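Local coordinates for putative lipoprotein (Bacteroides ovatus, PDB 3OQQ) that is of unknown function but is probably an extracellular lipoprotein that binds calcium ions and is built largely of antiparallel beta strands, at residues 124-129 against 153-158; 203-208 against 303-308; 210-215 against 253-258; 232-237 against 258-263. All coordinates share one frame; numbering follows the deposited sequence. Where two conformers were deposited one is given.

Interaction 1: residues 124-129 against 153-158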
# COMPACT_ATOMS: atom_id res chain seq x y z
N HIS A 124 3.19 -7.46 -7.17
CA HIS A 124 2.51 -7.34 -5.90
C HIS A 124 3.32 -6.49 -4.93
O HIS A 124 4.52 -6.75 -4.74
CB HIS A 124 2.23 -8.75 -5.28
CG HIS A 124 1.55 -8.72 -3.94
ND1 HIS A 124 2.09 -9.37 -2.85
CD2 HIS A 124 0.38 -8.14 -3.57
CE1 HIS A 124 1.24 -9.17 -1.85
NE2 HIS A 124 0.19 -8.45 -2.24
N ASN A 125 2.64 -5.50 -4.29
CA ASN A 125 3.26 -4.67 -3.25
C ASN A 125 2.25 -4.43 -2.12
O ASN A 125 1.09 -4.07 -2.37
CB ASN A 125 3.82 -3.35 -3.80
CG ASN A 125 4.48 -2.48 -2.76
OD1 ASN A 125 4.02 -1.37 -2.46
ND2 ASN A 125 5.56 -2.96 -2.17
N THR A 126 2.67 -4.67 -0.88
CA THR A 126 1.81 -4.52 0.30
C THR A 126 2.63 -3.88 1.44
O THR A 126 3.86 -3.96 1.44
CB THR A 126 1.15 -5.87 0.70
OG1 THR A 126 0.24 -5.66 1.79
CG2 THR A 126 2.15 -6.98 1.05
N GLY A 127 1.95 -3.22 2.36
CA GLY A 127 2.57 -2.58 3.50
C GLY A 127 1.52 -2.04 4.45
O GLY A 127 0.32 -2.23 4.26
N VAL A 128 1.98 -1.37 5.49
CA VAL A 128 1.10 -0.72 6.46
C VAL A 128 1.49 0.74 6.51
O VAL A 128 2.68 1.06 6.56
CB VAL A 128 1.04 -1.39 7.88
CG1 VAL A 128 2.37 -1.26 8.64
CG2 VAL A 128 -0.13 -0.81 8.69
N VAL A 129 0.50 1.61 6.45
CA VAL A 129 0.73 3.04 6.48
C VAL A 129 0.35 3.53 7.86
O VAL A 129 -0.73 3.20 8.37
CB VAL A 129 -0.02 3.79 5.36
CG1 VAL A 129 0.19 5.29 5.49
CG2 VAL A 129 0.43 3.31 3.99
N GLU A 153 -3.60 -0.87 6.37
CA GLU A 153 -2.85 -1.79 5.51
C GLU A 153 -3.25 -1.61 4.09
O GLU A 153 -4.42 -1.33 3.80
CB GLU A 153 -3.10 -3.26 5.90
CG GLU A 153 -3.01 -3.52 7.39
CD GLU A 153 -3.11 -4.97 7.81
OE1 GLU A 153 -3.64 -5.79 7.02
OE2 GLU A 153 -2.63 -5.30 8.93
N TYR A 154 -2.33 -1.81 3.18
CA TYR A 154 -2.70 -1.71 1.78
C TYR A 154 -2.16 -2.88 1.05
O TYR A 154 -1.17 -3.48 1.46
CB TYR A 154 -2.22 -0.40 1.13
CG TYR A 154 -0.73 -0.38 0.86
CD1 TYR A 154 -0.21 -0.86 -0.34
CD2 TYR A 154 0.16 0.11 1.81
CE1 TYR A 154 1.15 -0.81 -0.61
CE2 TYR A 154 1.53 0.19 1.54
CZ TYR A 154 2.02 -0.32 0.35
OH TYR A 154 3.36 -0.28 0.07
N ASP A 155 -2.76 -3.15 -0.11
CA ASP A 155 -2.32 -4.22 -0.99
C ASP A 155 -2.56 -3.79 -2.40
O ASP A 155 -3.69 -3.46 -2.75
CB ASP A 155 -3.07 -5.53 -0.70
CG ASP A 155 -2.40 -6.72 -1.34
OD1 ASP A 155 -2.49 -6.86 -2.58
OD2 ASP A 155 -1.78 -7.51 -0.60
N LEU A 156 -1.51 -3.80 -3.20
CA LEU A 156 -1.58 -3.43 -4.62
C LEU A 156 -1.10 -4.60 -5.47
O LEU A 156 -0.06 -5.18 -5.19
CB LEU A 156 -0.72 -2.18 -4.90
CG LEU A 156 -1.36 -0.84 -4.62
CD1 LEU A 156 -0.31 0.22 -4.31
CD2 LEU A 156 -2.22 -0.40 -5.80
N LYS A 157 -1.90 -4.96 -6.51
CA LYS A 157 -1.62 -6.00 -7.49
C LYS A 157 -1.87 -5.41 -8.87
O LYS A 157 -2.95 -4.89 -9.13
CB LYS A 157 -2.50 -7.25 -7.28
CG LYS A 157 -1.90 -8.35 -6.44
CD LYS A 157 -2.89 -9.50 -6.22
CE LYS A 157 -3.67 -9.40 -4.92
NZ LYS A 157 -2.80 -9.55 -3.70
N VAL A 158 -0.86 -5.46 -9.73
CA VAL A 158 -0.95 -4.98 -11.11
C VAL A 158 -0.80 -6.22 -11.98
O VAL A 158 0.26 -6.85 -11.99
CB VAL A 158 0.06 -3.86 -11.43
CG1 VAL A 158 0.13 -3.59 -12.93
CG2 VAL A 158 -0.31 -2.58 -10.68
O HOH W 1 -1.16 -8.01 2.38

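Interaction 2: residues 203-208 against 303-308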
# COMPACT_ATOMS: atom_id res chain seq x y z
N GLU A 203 -6.95 8.65 -19.14
CA GLU A 203 -6.70 8.15 -20.50
C GLU A 203 -6.27 6.67 -20.46
O GLU A 203 -6.45 5.97 -21.45
CB GLU A 203 -5.58 8.98 -21.20
CG GLU A 203 -5.93 10.44 -21.49
CD GLU A 203 -5.84 11.46 -20.37
OE1 GLU A 203 -5.62 11.06 -19.20
OE2 GLU A 203 -6.04 12.66 -20.65
N TYR A 204 -5.73 6.21 -19.32
CA TYR A 204 -5.27 4.83 -19.16
C TYR A 204 -6.29 3.92 -18.49
O TYR A 204 -6.09 2.71 -18.46
CB TYR A 204 -3.96 4.79 -18.34
CG TYR A 204 -2.82 5.64 -18.85
CD1 TYR A 204 -2.61 5.82 -20.22
CD2 TYR A 204 -1.92 6.24 -17.97
CE1 TYR A 204 -1.54 6.58 -20.69
CE2 TYR A 204 -0.86 7.01 -18.43
CZ TYR A 204 -0.67 7.17 -19.79
OH TYR A 204 0.39 7.92 -20.25
N VAL A 205 -7.34 4.50 -17.88
CA VAL A 205 -8.32 3.75 -17.09
C VAL A 205 -9.67 3.76 -17.78
O VAL A 205 -10.26 4.82 -17.97
CB VAL A 205 -8.41 4.31 -15.65
CG1 VAL A 205 -9.45 3.55 -14.83
CG2 VAL A 205 -7.05 4.28 -14.96
N ASP A 206 -10.17 2.58 -18.12
CA ASP A 206 -11.45 2.38 -18.81
C ASP A 206 -12.58 2.28 -17.80
O ASP A 206 -13.50 3.08 -17.84
CB ASP A 206 -11.37 1.11 -19.70
CG ASP A 206 -12.61 0.72 -20.49
OD1 ASP A 206 -13.60 1.48 -20.47
OD2 ASP A 206 -12.60 -0.36 -21.11
N ARG A 207 -12.49 1.29 -16.88
CA ARG A 207 -13.51 0.99 -15.88
C ARG A 207 -12.99 1.04 -14.48
O ARG A 207 -11.83 0.69 -14.22
CB ARG A 207 -14.11 -0.44 -16.07
CG ARG A 207 -14.60 -0.82 -17.46
CD ARG A 207 -15.81 0.00 -17.83
NE ARG A 207 -16.25 -0.22 -19.20
CZ ARG A 207 -17.43 -0.72 -19.53
NH1 ARG A 207 -18.29 -1.09 -18.59
NH2 ARG A 207 -17.77 -0.87 -20.81
N ILE A 208 -13.90 1.38 -13.56
CA ILE A 208 -13.65 1.38 -12.12
C ILE A 208 -14.66 0.44 -11.46
O ILE A 208 -15.87 0.58 -11.69
CB ILE A 208 -13.79 2.81 -11.53
CG1 ILE A 208 -12.75 3.80 -12.09
CG2 ILE A 208 -13.78 2.80 -9.98
CD1 ILE A 208 -13.11 5.24 -11.90
N VAL A 303 -10.63 -1.45 -4.80
CA VAL A 303 -10.72 -0.76 -6.09
C VAL A 303 -10.05 -1.58 -7.17
O VAL A 303 -8.88 -1.94 -7.07
CB VAL A 303 -10.11 0.67 -6.05
CG1 VAL A 303 -10.30 1.39 -7.40
CG2 VAL A 303 -10.70 1.51 -4.91
N ARG A 304 -10.82 -1.88 -8.21
CA ARG A 304 -10.32 -2.53 -9.41
C ARG A 304 -10.36 -1.51 -10.54
O ARG A 304 -11.42 -0.95 -10.83
CB ARG A 304 -11.17 -3.77 -9.73
CG ARG A 304 -10.64 -4.60 -10.89
CD ARG A 304 -11.57 -5.75 -11.15
NE ARG A 304 -11.24 -6.48 -12.37
CZ ARG A 304 -12.14 -6.99 -13.20
NH1 ARG A 304 -13.44 -6.83 -12.96
NH2 ARG A 304 -11.76 -7.65 -14.28
N LEU A 305 -9.20 -1.21 -11.12
CA LEU A 305 -9.12 -0.27 -12.25
C LEU A 305 -8.71 -1.06 -13.48
O LEU A 305 -7.64 -1.68 -13.46
CB LEU A 305 -8.14 0.88 -11.99
CG LEU A 305 -8.32 1.66 -10.69
CD1 LEU A 305 -7.14 2.49 -10.44
CD2 LEU A 305 -9.56 2.54 -10.71
N ILE A 306 -9.57 -1.08 -14.52
CA ILE A 306 -9.32 -1.85 -15.74
C ILE A 306 -8.81 -0.88 -16.79
O ILE A 306 -9.48 0.13 -17.11
CB ILE A 306 -10.58 -2.65 -16.20
CG1 ILE A 306 -11.06 -3.61 -15.08
CG2 ILE A 306 -10.32 -3.46 -17.48
CD1 ILE A 306 -12.37 -3.19 -14.41
N GLY A 307 -7.60 -1.16 -17.27
CA GLY A 307 -6.95 -0.33 -18.27
C GLY A 307 -7.63 -0.33 -19.62
O GLY A 307 -8.26 -1.32 -20.00
N LYS A 308 -7.52 0.80 -20.35
CA LYS A 308 -8.07 0.98 -21.69
C LYS A 308 -7.46 -0.05 -22.64
O LYS A 308 -6.25 -0.31 -22.60
CB LYS A 308 -7.77 2.40 -22.24
CG LYS A 308 -8.69 3.49 -21.76
CD LYS A 308 -9.73 3.87 -22.80
CE LYS A 308 -10.37 5.20 -22.50
NZ LYS A 308 -11.19 5.18 -21.25
O HOH W 2 -10.91 7.07 -19.38
O HOH W 3 -10.72 -2.16 -21.02

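Interaction 3: residues 210-215 against 253-258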
# COMPACT_ATOMS: atom_id res chain seq x y z
N ALA A 210 -15.62 -0.32 -7.50
CA ALA A 210 -15.29 0.13 -6.15
C ALA A 210 -16.22 -0.53 -5.16
O ALA A 210 -17.42 -0.55 -5.39
CB ALA A 210 -15.38 1.65 -6.06
N SER A 211 -15.65 -1.10 -4.07
CA SER A 211 -16.39 -1.80 -3.01
C SER A 211 -15.97 -1.40 -1.62
O SER A 211 -14.79 -1.13 -1.35
CB SER A 211 -16.18 -3.32 -3.13
OG SER A 211 -16.31 -3.81 -4.45
N LEU A 212 -16.96 -1.36 -0.74
CA LEU A 212 -16.82 -1.18 0.71
C LEU A 212 -17.12 -2.52 1.28
O LEU A 212 -18.14 -3.12 0.91
CB LEU A 212 -17.75 -0.11 1.24
CG LEU A 212 -17.30 1.33 0.95
CD1 LEU A 212 -18.42 2.32 1.27
CD2 LEU A 212 -16.00 1.64 1.71
N ILE A 213 -16.22 -3.06 2.09
CA ILE A 213 -16.28 -4.44 2.59
C ILE A 213 -15.83 -4.51 4.04
O ILE A 213 -14.96 -3.74 4.44
CB ILE A 213 -15.32 -5.35 1.69
CG1 ILE A 213 -15.70 -5.40 0.21
CG2 ILE A 213 -15.14 -6.79 2.22
CD1 ILE A 213 -14.51 -5.88 -0.66
N LEU A 214 -16.37 -5.48 4.80
CA LEU A 214 -15.91 -5.85 6.15
C LEU A 214 -15.07 -7.11 5.98
O LEU A 214 -15.58 -8.14 5.53
CB LEU A 214 -17.05 -6.03 7.16
CG LEU A 214 -17.81 -4.74 7.54
CD1 LEU A 214 -18.82 -5.04 8.67
CD2 LEU A 214 -16.83 -3.60 7.98
N LYS A 215 -13.75 -6.98 6.20
CA LYS A 215 -12.78 -8.04 5.99
C LYS A 215 -12.57 -8.90 7.26
O LYS A 215 -11.85 -8.50 8.17
CB LYS A 215 -11.46 -7.44 5.49
CG LYS A 215 -10.32 -8.45 5.27
CD LYS A 215 -8.97 -7.79 5.63
CE LYS A 215 -7.81 -8.76 5.63
NZ LYS A 215 -6.54 -8.08 6.00
N ARG A 253 -22.84 3.29 11.63
CA ARG A 253 -21.55 3.80 11.21
C ARG A 253 -21.64 4.10 9.73
O ARG A 253 -22.67 3.78 9.11
CB ARG A 253 -20.43 2.80 11.57
CG ARG A 253 -20.52 2.32 13.04
CD ARG A 253 -19.41 1.34 13.34
NE ARG A 253 -19.52 0.71 14.65
CZ ARG A 253 -19.04 1.22 15.78
NH1 ARG A 253 -18.51 2.44 15.79
NH2 ARG A 253 -19.13 0.54 16.92
N PHE A 254 -20.63 4.80 9.16
CA PHE A 254 -20.66 5.11 7.73
C PHE A 254 -19.30 4.96 7.07
O PHE A 254 -18.25 5.10 7.71
CB PHE A 254 -21.23 6.51 7.48
CG PHE A 254 -20.32 7.69 7.71
CD1 PHE A 254 -20.11 8.19 9.00
CD2 PHE A 254 -19.73 8.35 6.64
CE1 PHE A 254 -19.31 9.32 9.20
CE2 PHE A 254 -18.92 9.47 6.85
CZ PHE A 254 -18.71 9.94 8.13
N ALA A 255 -19.32 4.69 5.77
CA ALA A 255 -18.09 4.62 4.97
C ALA A 255 -18.42 5.13 3.59
O ALA A 255 -19.52 4.88 3.10
CB ALA A 255 -17.55 3.19 4.91
N ILE A 256 -17.54 5.96 3.01
CA ILE A 256 -17.73 6.53 1.67
C ILE A 256 -16.43 6.32 0.88
O ILE A 256 -15.39 6.86 1.27
CB ILE A 256 -18.15 8.03 1.66
CG1 ILE A 256 -19.34 8.33 2.61
CG2 ILE A 256 -18.41 8.51 0.22
CD1 ILE A 256 -19.51 9.84 2.96
N LEU A 257 -16.51 5.58 -0.23
CA LEU A 257 -15.35 5.33 -1.08
C LEU A 257 -15.52 6.07 -2.39
O LEU A 257 -16.48 5.84 -3.12
CB LEU A 257 -15.16 3.82 -1.32
CG LEU A 257 -14.14 3.37 -2.35
CD1 LEU A 257 -12.72 3.85 -2.00
CD2 LEU A 257 -14.19 1.90 -2.50
N THR A 258 -14.61 7.01 -2.66
CA THR A 258 -14.63 7.81 -3.87
C THR A 258 -13.41 7.45 -4.70
O THR A 258 -12.30 7.42 -4.19
CB THR A 258 -14.73 9.31 -3.56
OG1 THR A 258 -15.84 9.53 -2.70
CG2 THR A 258 -14.89 10.17 -4.83

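Interaction 4: residues 232-237 against 258-263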
# COMPACT_ATOMS: atom_id res chain seq x y z
N LYS A 232 -17.65 6.05 -15.40
CA LYS A 232 -17.66 7.39 -14.78
C LYS A 232 -16.25 7.87 -14.43
O LYS A 232 -15.40 7.05 -14.06
CB LYS A 232 -18.49 7.38 -13.48
CG LYS A 232 -20.00 7.17 -13.66
CD LYS A 232 -20.63 6.94 -12.29
CE LYS A 232 -22.09 6.60 -12.37
NZ LYS A 232 -22.67 6.41 -11.01
N ASN A 233 -16.05 9.20 -14.45
CA ASN A 233 -14.82 9.86 -13.99
C ASN A 233 -14.71 9.73 -12.46
O ASN A 233 -13.64 9.45 -11.91
CB ASN A 233 -14.84 11.34 -14.40
CG ASN A 233 -14.54 11.56 -15.86
OD1 ASN A 233 -14.31 10.61 -16.63
ND2 ASN A 233 -14.47 12.82 -16.27
N ILE A 234 -15.86 9.90 -11.78
CA ILE A 234 -15.96 9.79 -10.33
C ILE A 234 -16.98 8.72 -9.99
O ILE A 234 -18.15 8.80 -10.37
CB ILE A 234 -16.32 11.16 -9.65
CG1 ILE A 234 -15.30 12.27 -10.02
CG2 ILE A 234 -16.43 10.98 -8.12
CD1 ILE A 234 -15.86 13.72 -9.86
N VAL A 235 -16.53 7.72 -9.26
CA VAL A 235 -17.32 6.62 -8.75
C VAL A 235 -17.34 6.82 -7.25
O VAL A 235 -16.29 6.89 -6.63
CB VAL A 235 -16.71 5.25 -9.19
CG1 VAL A 235 -17.42 4.08 -8.52
CG2 VAL A 235 -16.74 5.10 -10.70
N LYS A 236 -18.53 6.99 -6.69
CA LYS A 236 -18.70 7.15 -5.25
C LYS A 236 -19.60 6.02 -4.76
O LYS A 236 -20.69 5.87 -5.28
CB LYS A 236 -19.29 8.54 -4.93
CG LYS A 236 -19.50 8.83 -3.44
CD LYS A 236 -19.70 10.32 -3.23
CE LYS A 236 -20.80 10.63 -2.25
NZ LYS A 236 -22.16 10.48 -2.86
N VAL A 237 -19.10 5.18 -3.83
CA VAL A 237 -19.93 4.11 -3.25
C VAL A 237 -19.97 4.36 -1.72
O VAL A 237 -18.97 4.77 -1.12
CB VAL A 237 -19.58 2.64 -3.64
CG1 VAL A 237 -19.65 2.45 -5.15
CG2 VAL A 237 -18.25 2.18 -3.10
N THR A 258 -14.61 7.01 -2.66
CA THR A 258 -14.63 7.81 -3.87
C THR A 258 -13.41 7.45 -4.70
O THR A 258 -12.30 7.42 -4.19
CB THR A 258 -14.73 9.31 -3.56
OG1 THR A 258 -15.84 9.53 -2.70
CG2 THR A 258 -14.89 10.17 -4.83
N VAL A 259 -13.64 7.16 -5.98
CA VAL A 259 -12.55 6.93 -6.93
C VAL A 259 -12.69 8.01 -8.01
O VAL A 259 -13.70 8.06 -8.70
CB VAL A 259 -12.52 5.49 -7.50
CG1 VAL A 259 -11.34 5.32 -8.45
CG2 VAL A 259 -12.44 4.44 -6.38
N ASP A 260 -11.68 8.89 -8.12
CA ASP A 260 -11.67 9.97 -9.11
C ASP A 260 -10.49 9.74 -10.05
O ASP A 260 -9.35 10.04 -9.68
CB ASP A 260 -11.61 11.35 -8.43
CG ASP A 260 -11.77 12.57 -9.35
OD1 ASP A 260 -11.63 12.41 -10.58
OD2 ASP A 260 -11.99 13.68 -8.83
N LYS A 261 -10.76 9.21 -11.28
CA LYS A 261 -9.69 8.90 -12.22
C LYS A 261 -9.29 10.14 -13.02
O LYS A 261 -8.29 10.09 -13.72
CB LYS A 261 -10.12 7.76 -13.17
CG LYS A 261 -11.17 8.16 -14.26
CD LYS A 261 -11.39 7.00 -15.21
CE LYS A 261 -12.40 7.29 -16.29
NZ LYS A 261 -12.81 6.01 -16.97
N ALA A 262 -10.03 11.24 -12.91
CA ALA A 262 -9.86 12.41 -13.77
C ALA A 262 -8.98 13.56 -13.20
O ALA A 262 -8.87 14.61 -13.83
CB ALA A 262 -11.23 12.95 -14.16
N GLN A 263 -8.30 13.35 -12.09
CA GLN A 263 -7.43 14.39 -11.54
C GLN A 263 -6.12 14.46 -12.32
O GLN A 263 -5.68 13.43 -12.82
CB GLN A 263 -7.17 14.15 -10.04
CG GLN A 263 -8.42 14.39 -9.17
CD GLN A 263 -8.98 15.80 -9.26
OE1 GLN A 263 -8.26 16.80 -9.14
NE2 GLN A 263 -10.28 15.91 -9.52
O HOH W 4 -14.32 4.74 -15.01

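Interaction 1: residues 124-129 against 153-158
Tyr154 O takes two hydrogen bonds from the opposite strand. Thr126 OG1 donates to Tyr154 O at 2.6 Å, lying in the carbonyl plane, and Gly127 N donates to the same oxygen at 3.3 Å, tilted out of that plane. The threonine hydroxyl oxygen stands anti to the backbone N (chi1 -176°), which brings it over to this carbonyl. A water bridges Thr126 OG1 and Asp155 OD2. Next along the same face, His124 NE2 donates to Asp155 OD2 at 2.7 Å, nearly straight and in the plane of the imidazole. It reaches OD2 on the syn side, with ring and carboxylate planes 34° apart. The other carboxylate oxygen, Asp155 OD1, forms a salt bridge with Lys157 NZ at 2.9 Å. His124 ND1 bonds to Leu36 O, so both ring nitrogens are engaged and the rotation of the ring is probably fixed.

On the other face, the Tyr154 ring lies across the backbone at Gly127. Gly127 N sits 3.5 Å above the ring plane, toward the rim. Tyr154 OH donates to Asn125 OD1 at 2.8 Å from above the amide carbonyl plane. Gln333 also bonds to that oxygen. Val129 CG2 touches the ring at Tyr154 CD2.

The two strands are antiparallel neighbours, paired in regular register from His124-Lys157 to Val128-Glu153. Strand 173-184 continues the sheet beyond 153-158, where Arg183 forms a salt bridge with Glu153. Helix 314-328 and strand 333-339 cover the Tyr154 and Leu156 face, with Ile327 on Leu156 and Phe335 on the tyrosine ring.

Interaction 2: residues 203-208 against 303-308
Backbone bonds dominate the contact between Asp206, Arg207 and Ile306. Ile306 O accepts from Asp206 N at 2.7 Å and from Arg207 N at 3.2 Å, and Ile306 N donates back to Arg207 O at 2.9 Å. Lys308 N donates to Tyr204 O at 3.0 Å.

Two residues of one strand face a single residue of the other. This is a classic beta bulge, and the register shifts by one between Val205 and Arg207. It lies where strand 205-215 starts and strand 298-307 ends. The two strands are antiparallel neighbours, and strand 173-184 borders the second on its far side.

The polar side chains gather at the bulge. A water accepts from Lys308 NZ and donates to Val205 O, which also takes a weak direct bond from the amine. A second water donates to Asp206 OD2 and Gly307 O. Asp206 OD1 and Arg207 NE form a weak salt bridge at 3.4 Å, while Arg207 NH1 bonds to Leu229 O.

Apolar contacts lie on both faces. Ile208 and Leu305 lie side by side, pointing the same way, with Ile208 CG1 3.7 Å from Leu305 CD2. The Val205 side chain crosses Leu305 obliquely, with Val205 CG1 4.1 Å from Leu305 CB. On the Arg207 face, Ile306 CD1 comes within 3.7 Å of Arg207 CB. The same methyl lies over one face of the Arg304 guanidinium, toward its rim. Arg304 forms a salt bridge with Glu175.

Interaction 3: residues 210-215 against 253-258
Strands 210-215 and 253-258, which meet through Leu212 and Leu257, run roughly antiparallel at 151°, with their axes 7.6 Å apart at closest approach. They belong to different sheets, so side chains rather than paired backbones fill the gap. Ala210, Leu212, Ala255 and Leu257 all direct their CB atoms across it.

The two leucines carry most of the contact. They slide past each other in opposite directions. Leu212 CD2 lies 3.8 Å from Leu257 CB, and Leu212 CG is only slightly farther from that carbon. The other branch, Leu212 CD1, reaches the opposite backbone and lies 3.3 Å from Ala255 O. Both methyls of Leu212 also touch Ala255 CB, with Leu212 CD1 at 3.8 Å.

Leu257 makes the return contact with one branch. Its CG stands anti to the backbone N (chi1 170°), and from there Leu257 CD2 reaches the other strand, 3.3 Å from Ser211 O. Ala210 CB meets the same methyl, Leu257 CD2, at 3.8 Å. Each leucine therefore has one methyl against a main-chain carbonyl of the opposite strand. Two sheets pack face to face here through buried apolar side chains.

Around them lie more apolar residues. From strand 266-272, Leu271 packs on Leu212 and Ile269 on Leu257. Strand 298-307, the antiparallel neighbour of 205-215, brings Leu299 against Ala255 and Ala301 against Leu257. Strand 221-230 pairs with 205-215 on its other side.

Interaction 4: residues 232-237 against 258-263
Ile234 CG2 and Thr258 CG2 both stand anti to their own backbone N, and the two side chains lie side by side, pointing the same way, with these methyls 3.7 Å apart. The other branch, Ile234 CG1, is anti to the carbonyl carbon (chi1 -56°) and touches the carboxylate at Asp260 CG, 3.6 Å away. Lys236 CG and CD pass obliquely over Thr258 OG1.

That carboxylate is held by residues just after it. Asp260 OD1 accepts from Ala262 N at 3.1 Å, which makes an Asx turn. Asp260 OD2 accepts from Gln263 NE2 at 2.9 Å, from above the carboxylate plane.

Just before strand 234-237, Asn233 is crossed by Lys261 at about a right angle, with Lys261 CE 3.8 Å from Asn233 OD1. A water links Lys261 NZ to Lys232 O, and the amine also bonds to Val205 O. Asn233 packs against Ala262 CB.

Main-chain bonds join the strands. Val235 N donates to Val259 O at 2.9 Å, Val259 N to Val235 O at 2.7 Å, and Lys261 N to Asn233 O. Val235 and Val259 turn to the other face, onto Ile208 and Ala210. This is antiparallel hairpin pairing, formed by strands 234-242 and 253-263 at one edge of a six-stranded sheet.

How the interactions relate
Interactions 2, 3 and 4 form a connected group. Interactions 3 and 4 share Thr258, and Leu257 N lies 2.7 Å from Val237 O, a probable hydrogen bond. Interactions 2 and 3 both use strand 205-215. Interactions 2 and 4 have centres about 11 Å apart and meet where Val303 CG2 lies 3.7 Å from Val259 CG2. Interaction 3 thus joins the hairpin's sheet to the strands of interaction 2. Interaction 1 lies near the centre of the molecule, about 18 Å between centres from interactions 2 and 3. It meets interaction 3 at a long, weak ion pair, Glu153 OE1 to Lys215 NZ, 3.8 Å. Its Val129 side chain is about 13 Å from a bound calcium ion.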